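Local atomic coordinates of probable polyketide synthase 1 (Dictyostelium discoideum, PDB entry 2H84), a protein that uses its C-terminal type III polyketide synthase domain, a homodimeric thiolase-fold enzyme, to extend and cyclise polyketide chains, yielding acylpyrones in vitro. Residues I117-I128 and V147-G156. Sequence-based numbering, arbitrary orientation.
Sequences ITHIVSVTSTGI and VERVSLNLMG
Ile120 turns both its N-H and its C=O to the neighbouring strand: its N donates to Glu148 O at 2.9 Å, and its O accepts from Val150 N at 3.1 Å. Two residues on, Ser122 repeats the pattern with Val150 O and Leu152 N, the alternation of a parallel pair, with Ile120 opposite Arg149 in strands 119-124 and 148-153. On one face His119, Val121 and Val123 stand beside Glu148, Val150 and Leu152. Val121 CG2, anti to the carbonyl carbon and beside the backbone N with chi1 at -175°, packs 3.8 Å from Val150 CB. At the start of the strands the His119 ring lies alongside Glu148, its plane 58° from the carboxylate, with CE1 3.2 Å from Glu148 OE1. That same OE1 forms a salt bridge to Arg165 of the second subunit.

Helix 133-141 connects the two strands in a beta-alpha-beta crossover of the thiolase fold, in which 148-153 is the outermost strand of its sheet within the chain; strand 178-185 flanks 119-124 on its other side. Farther along, Leu154 N donates to Thr124 O at 3.2 Å. Ser125 takes over here: with OG beside its own backbone N (chi1 -56°), the hydroxyl accepts the N-H of Gly156 at 3.1 Å and, weakly, that of Leu154, which holds these two backbone N-H groups just before Cys157, the predicted active-site residue. The backbone of Ser125 is held in turn by Glu185 through its N and by Trp246 through its O. On the opposite face from Val121, Asp132 bonds both Ser151 OG and Asn153 ND2, and this ND2 also meets Asn153 O of the second subunit.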
ATOM      1  N   ILE A 117     -17.581 -11.628   3.997  1.00 23.22           N
ATOM      2  CA  ILE A 117     -16.311 -10.912   4.077  1.00 21.31           C
ATOM      3  C   ILE A 117     -16.504  -9.442   3.761  1.00 20.23           C
ATOM      4  O   ILE A 117     -16.875  -9.074   2.649  1.00 20.09           O
ATOM      5  CB  ILE A 117     -15.258 -11.526   3.132  1.00 20.75           C
ATOM      6  CG1 ILE A 117     -14.870 -12.900   3.680  1.00 20.78           C
ATOM      7  CG2 ILE A 117     -14.052 -10.595   2.995  1.00 18.80           C
ATOM      8  CD1 ILE A 117     -13.589 -13.418   3.196  1.00 22.18           C
ATOM      9  N   THR A 118     -16.245  -8.611   4.763  1.00 19.19           N
ATOM     10  CA  THR A 118     -16.411  -7.173   4.639  1.00 18.66           C
ATOM     11  C   THR A 118     -15.213  -6.458   4.049  1.00 18.97           C
ATOM     12  O   THR A 118     -15.360  -5.405   3.427  1.00 19.60           O
ATOM     13  CB  THR A 118     -16.709  -6.536   6.006  1.00 18.12           C
ATOM     14  OG1 THR A 118     -15.710  -6.932   6.956  1.00 15.53           O
ATOM     15  CG2 THR A 118     -18.084  -6.957   6.490  1.00 17.67           C
ATOM     16  N   HIS A 119     -14.027  -7.025   4.249  1.00 18.76           N
ATOM     17  CA  HIS A 119     -12.796  -6.409   3.764  1.00 16.76           C
ATOM     18  C   HIS A 119     -11.867  -7.354   3.030  1.00 14.79           C
ATOM     19  O   HIS A 119     -11.791  -8.543   3.341  1.00 14.64           O
ATOM     20  CB  HIS A 119     -12.030  -5.790   4.936  1.00 16.73           C
ATOM     21  CG  HIS A 119     -12.751  -4.657   5.598  1.00 17.17           C
ATOM     22  ND1 HIS A 119     -12.441  -3.334   5.361  1.00 17.83           N
ATOM     23  CD2 HIS A 119     -13.784  -4.649   6.474  1.00 16.23           C
ATOM     24  CE1 HIS A 119     -13.251  -2.563   6.060  1.00 17.07           C
ATOM     25  NE2 HIS A 119     -14.077  -3.335   6.744  1.00 15.44           N
ATOM     26  N   ILE A 120     -11.155  -6.803   2.055  1.00 12.19           N
ATOM     27  CA  ILE A 120     -10.195  -7.572   1.285  1.00 10.39           C
ATOM     28  C   ILE A 120      -8.896  -6.748   1.278  1.00 10.33           C
ATOM     29  O   ILE A 120      -8.866  -5.604   0.824  1.00  9.44           O
ATOM     30  CB  ILE A 120     -10.765  -7.856  -0.136  1.00  9.35           C
ATOM     31  CG1 ILE A 120     -10.240  -9.188  -0.673  1.00  8.72           C
ATOM     32  CG2 ILE A 120     -10.540  -6.697  -1.053  1.00  9.24           C
ATOM     33  CD1 ILE A 120      -8.845  -9.289  -1.015  1.00  6.52           C
ATOM     34  N   VAL A 121      -7.841  -7.327   1.847  1.00  8.77           N
ATOM     35  CA  VAL A 121      -6.546  -6.675   1.938  1.00  6.42           C
ATOM     36  C   VAL A 121      -5.467  -7.406   1.154  1.00  6.49           C
ATOM     37  O   VAL A 121      -5.140  -8.554   1.444  1.00  6.21           O
ATOM     38  CB  VAL A 121      -6.073  -6.586   3.386  1.00  7.56           C
ATOM     39  CG1 VAL A 121      -4.758  -5.786   3.455  1.00  9.41           C
ATOM     40  CG2 VAL A 121      -7.143  -5.955   4.241  1.00  6.84           C
ATOM     41  N   SER A 122      -4.901  -6.704   0.183  1.00  6.05           N
ATOM     42  CA  SER A 122      -3.859  -7.217  -0.692  1.00  5.27           C
ATOM     43  C   SER A 122      -2.512  -6.678  -0.200  1.00  5.97           C
ATOM     44  O   SER A 122      -2.431  -5.514   0.199  1.00  5.19           O
ATOM     45  CB  SER A 122      -4.160  -6.744  -2.119  1.00  5.61           C
ATOM     46  OG  SER A 122      -3.062  -6.906  -2.995  1.00  9.75           O
ATOM     47  N   VAL A 123      -1.475  -7.522  -0.221  1.00  5.46           N
ATOM     48  CA  VAL A 123      -0.125  -7.158   0.239  1.00  3.81           C
ATOM     49  C   VAL A 123       1.009  -7.727  -0.643  1.00  4.71           C
ATOM     50  O   VAL A 123       1.031  -8.918  -0.956  1.00  4.16           O
ATOM     51  CB  VAL A 123       0.105  -7.654   1.694  1.00  2.31           C
ATOM     52  CG1 VAL A 123       1.520  -7.350   2.136  1.00  2.48           C
ATOM     53  CG2 VAL A 123      -0.884  -7.001   2.635  1.00  1.51           C
ATOM     54  N   THR A 124       1.947  -6.865  -1.031  1.00  5.45           N
ATOM     55  CA  THR A 124       3.090  -7.260  -1.853  1.00  5.58           C
ATOM     56  C   THR A 124       4.060  -6.103  -2.016  1.00  8.03           C
ATOM     57  O   THR A 124       3.681  -4.947  -1.800  1.00  9.93           O
ATOM     58  CB  THR A 124       2.675  -7.702  -3.269  1.00  5.08           C
ATOM     59  OG1 THR A 124       3.830  -8.192  -3.970  1.00  3.19           O
ATOM     60  CG2 THR A 124       2.071  -6.536  -4.048  1.00  1.38           C
ATOM     61  N   SER A 125       5.306  -6.418  -2.389  1.00  8.62           N
ATOM     62  CA  SER A 125       6.344  -5.407  -2.611  1.00  8.47           C
ATOM     63  C   SER A 125       7.301  -5.905  -3.677  1.00  8.57           C
ATOM     64  O   SER A 125       8.322  -5.281  -3.943  1.00  8.40           O
ATOM     65  CB  SER A 125       7.120  -5.131  -1.329  1.00  8.79           C
ATOM     66  OG  SER A 125       6.247  -4.747  -0.283  1.00 12.12           O
ATOM     67  N   THR A 126       6.968  -7.036  -4.290  1.00  8.84           N
ATOM     68  CA  THR A 126       7.812  -7.612  -5.334  1.00  7.41           C
ATOM     69  C   THR A 126       7.325  -7.333  -6.749  1.00  5.72           C
ATOM     70  O   THR A 126       7.856  -7.877  -7.704  1.00  5.89           O
ATOM     71  CB  THR A 126       7.957  -9.140  -5.157  1.00  8.69           C
ATOM     72  OG1 THR A 126       6.714  -9.700  -4.716  1.00  9.14           O
ATOM     73  CG2 THR A 126       9.035  -9.454  -4.155  1.00  7.87           C
ATOM     74  N   GLY A 127       6.320  -6.480  -6.888  1.00  5.41           N
ATOM     75  CA  GLY A 127       5.813  -6.154  -8.209  1.00  5.74           C
ATOM     76  C   GLY A 127       4.680  -5.156  -8.109  1.00  6.11           C
ATOM     77  O   GLY A 127       4.053  -5.043  -7.061  1.00  6.29           O
ATOM     78  N   ILE A 128       4.412  -4.435  -9.193  1.00  6.29           N
ATOM     79  CA  ILE A 128       3.349  -3.433  -9.204  1.00  7.39           C
ATOM     80  C   ILE A 128       2.207  -3.795 -10.143  1.00  8.25           C
ATOM     81  O   ILE A 128       2.392  -3.862 -11.357  1.00  9.95           O
ATOM     82  CB  ILE A 128       3.902  -2.049  -9.620  1.00  7.82           C
ATOM     83  CG1 ILE A 128       5.082  -1.668  -8.721  1.00  5.90           C
ATOM     84  CG2 ILE A 128       2.807  -1.000  -9.539  1.00  5.80           C
ATOM     85  CD1 ILE A 128       4.734  -1.590  -7.245  1.00  2.51           C
ATOM     86  N   VAL A 147     -17.339  -4.883  -1.211  1.00 12.86           N
ATOM     87  CA  VAL A 147     -16.341  -5.222  -0.202  1.00 11.66           C
ATOM     88  C   VAL A 147     -15.272  -4.128  -0.179  1.00 12.13           C
ATOM     89  O   VAL A 147     -14.834  -3.655  -1.227  1.00 11.10           O
ATOM     90  CB  VAL A 147     -15.687  -6.603  -0.498  1.00 10.29           C
ATOM     91  CG1 VAL A 147     -14.861  -6.529  -1.764  1.00 11.27           C
ATOM     92  CG2 VAL A 147     -14.830  -7.052   0.677  1.00  9.47           C
ATOM     93  N   GLU A 148     -14.873  -3.719   1.023  1.00 13.39           N
ATOM     94  CA  GLU A 148     -13.875  -2.668   1.185  1.00 13.19           C
ATOM     95  C   GLU A 148     -12.454  -3.114   0.858  1.00 12.78           C
ATOM     96  O   GLU A 148     -11.982  -4.142   1.359  1.00 12.24           O
ATOM     97  CB  GLU A 148     -13.952  -2.094   2.602  1.00 12.21           C
ATOM     98  CG  GLU A 148     -15.161  -1.197   2.791  1.00 12.58           C
ATOM     99  CD  GLU A 148     -15.212  -0.518   4.150  1.00 13.38           C
ATOM    100  OE1 GLU A 148     -14.186   0.059   4.582  1.00 12.07           O
ATOM    101  OE2 GLU A 148     -16.298  -0.557   4.771  1.00 14.35           O
ATOM    102  N   ARG A 149     -11.785  -2.329   0.006  1.00 11.81           N
ATOM    103  CA  ARG A 149     -10.419  -2.629  -0.424  1.00 11.68           C
ATOM    104  C   ARG A 149      -9.324  -1.872   0.332  1.00 11.77           C
ATOM    105  O   ARG A 149      -9.485  -0.704   0.691  1.00 11.87           O
ATOM    106  CB  ARG A 149     -10.234  -2.347  -1.918  1.00 11.11           C
ATOM    107  CG  ARG A 149     -11.473  -2.473  -2.775  1.00 11.63           C
ATOM    108  CD  ARG A 149     -11.118  -2.784  -4.233  1.00 12.32           C
ATOM    109  NE  ARG A 149      -9.917  -2.105  -4.734  1.00 13.70           N
ATOM    110  CZ  ARG A 149      -9.804  -0.792  -4.927  1.00 14.91           C
ATOM    111  NH1 ARG A 149     -10.819   0.025  -4.657  1.00 17.84           N
ATOM    112  NH2 ARG A 149      -8.671  -0.298  -5.411  1.00 13.61           N
ATOM    113  N   VAL A 150      -8.205  -2.559   0.551  1.00 10.69           N
ATOM    114  CA  VAL A 150      -7.039  -2.010   1.240  1.00  8.29           C
ATOM    115  C   VAL A 150      -5.775  -2.543   0.565  1.00  8.06           C
ATOM    116  O   VAL A 150      -5.558  -3.751   0.550  1.00  8.06           O
ATOM    117  CB  VAL A 150      -7.010  -2.441   2.719  1.00  5.81           C
ATOM    118  CG1 VAL A 150      -5.805  -1.842   3.408  1.00  5.09           C
ATOM    119  CG2 VAL A 150      -8.271  -2.001   3.407  1.00  6.32           C
ATOM    120  N   SER A 151      -4.950  -1.661   0.001  1.00  7.96           N
ATOM    121  CA  SER A 151      -3.704  -2.097  -0.651  1.00  7.97           C
ATOM    122  C   SER A 151      -2.452  -1.809   0.191  1.00  7.95           C
ATOM    123  O   SER A 151      -1.876  -0.737   0.079  1.00  9.99           O
ATOM    124  CB  SER A 151      -3.534  -1.409  -2.010  1.00  7.09           C
ATOM    125  OG  SER A 151      -4.493  -1.843  -2.963  1.00  8.55           O
ATOM    126  N   LEU A 152      -2.040  -2.752   1.033  1.00  8.13           N
ATOM    127  CA  LEU A 152      -0.839  -2.576   1.855  1.00  8.87           C
ATOM    128  C   LEU A 152       0.389  -2.994   1.042  1.00 11.08           C
ATOM    129  O   LEU A 152       0.854  -4.132   1.160  1.00 11.71           O
ATOM    130  CB  LEU A 152      -0.874  -3.457   3.110  1.00  7.48           C
ATOM    131  CG  LEU A 152      -1.282  -2.937   4.489  1.00  5.96           C
ATOM    132  CD1 LEU A 152      -0.665  -3.864   5.546  1.00  1.51           C
ATOM    133  CD2 LEU A 152      -0.801  -1.501   4.699  1.00  5.88           C
ATOM    134  N   ASN A 153       0.921  -2.089   0.226  1.00 10.90           N
ATOM    135  CA  ASN A 153       2.078  -2.428  -0.583  1.00 10.62           C
ATOM    136  C   ASN A 153       3.320  -1.579  -0.285  1.00 12.18           C
ATOM    137  O   ASN A 153       3.229  -0.449   0.202  1.00 13.06           O
ATOM    138  CB  ASN A 153       1.709  -2.295  -2.055  1.00  8.98           C
ATOM    139  CG  ASN A 153       0.393  -2.960  -2.382  1.00  6.75           C
ATOM    140  OD1 ASN A 153       0.229  -4.169  -2.191  1.00  6.98           O
ATOM    141  ND2 ASN A 153      -0.560  -2.173  -2.881  1.00  6.56           N
ATOM    142  N   LEU A 154       4.484  -2.143  -0.586  1.00 12.18           N
ATOM    143  CA  LEU A 154       5.757  -1.457  -0.395  1.00 11.28           C
ATOM    144  C   LEU A 154       6.237  -1.427   1.040  1.00 11.36           C
ATOM    145  O   LEU A 154       6.981  -0.535   1.418  1.00 12.45           O
ATOM    146  CB  LEU A 154       5.679  -0.023  -0.940  1.00  9.91           C
ATOM    147  CG  LEU A 154       5.225   0.122  -2.404  1.00  9.57           C
ATOM    148  CD1 LEU A 154       5.404   1.556  -2.867  1.00  8.74           C
ATOM    149  CD2 LEU A 154       6.027  -0.804  -3.293  1.00  8.22           C
ATOM    150  N   MET A 155       5.829  -2.401   1.846  1.00 12.17           N
ATOM    151  CA  MET A 155       6.270  -2.433   3.235  1.00 11.68           C
ATOM    152  C   MET A 155       7.399  -3.435   3.432  1.00 11.62           C
ATOM    153  O   MET A 155       8.026  -3.481   4.495  1.00 12.05           O
ATOM    154  CB  MET A 155       5.101  -2.747   4.173  1.00 12.28           C
ATOM    155  CG  MET A 155       4.070  -1.633   4.209  1.00 13.51           C
ATOM    156  SD  MET A 155       2.934  -1.718   5.577  1.00 12.50           S
ATOM    157  CE  MET A 155       3.694  -0.621   6.715  1.00 15.36           C
ATOM    158  N   GLY A 156       7.654  -4.237   2.404  1.00  9.93           N
ATOM    159  CA  GLY A 156       8.732  -5.200   2.477  1.00 11.11           C
ATOM    160  C   GLY A 156       8.439  -6.484   3.218  1.00 11.44           C
ATOM    161  O   GLY A 156       7.283  -6.833   3.443  1.00  9.75           O
TER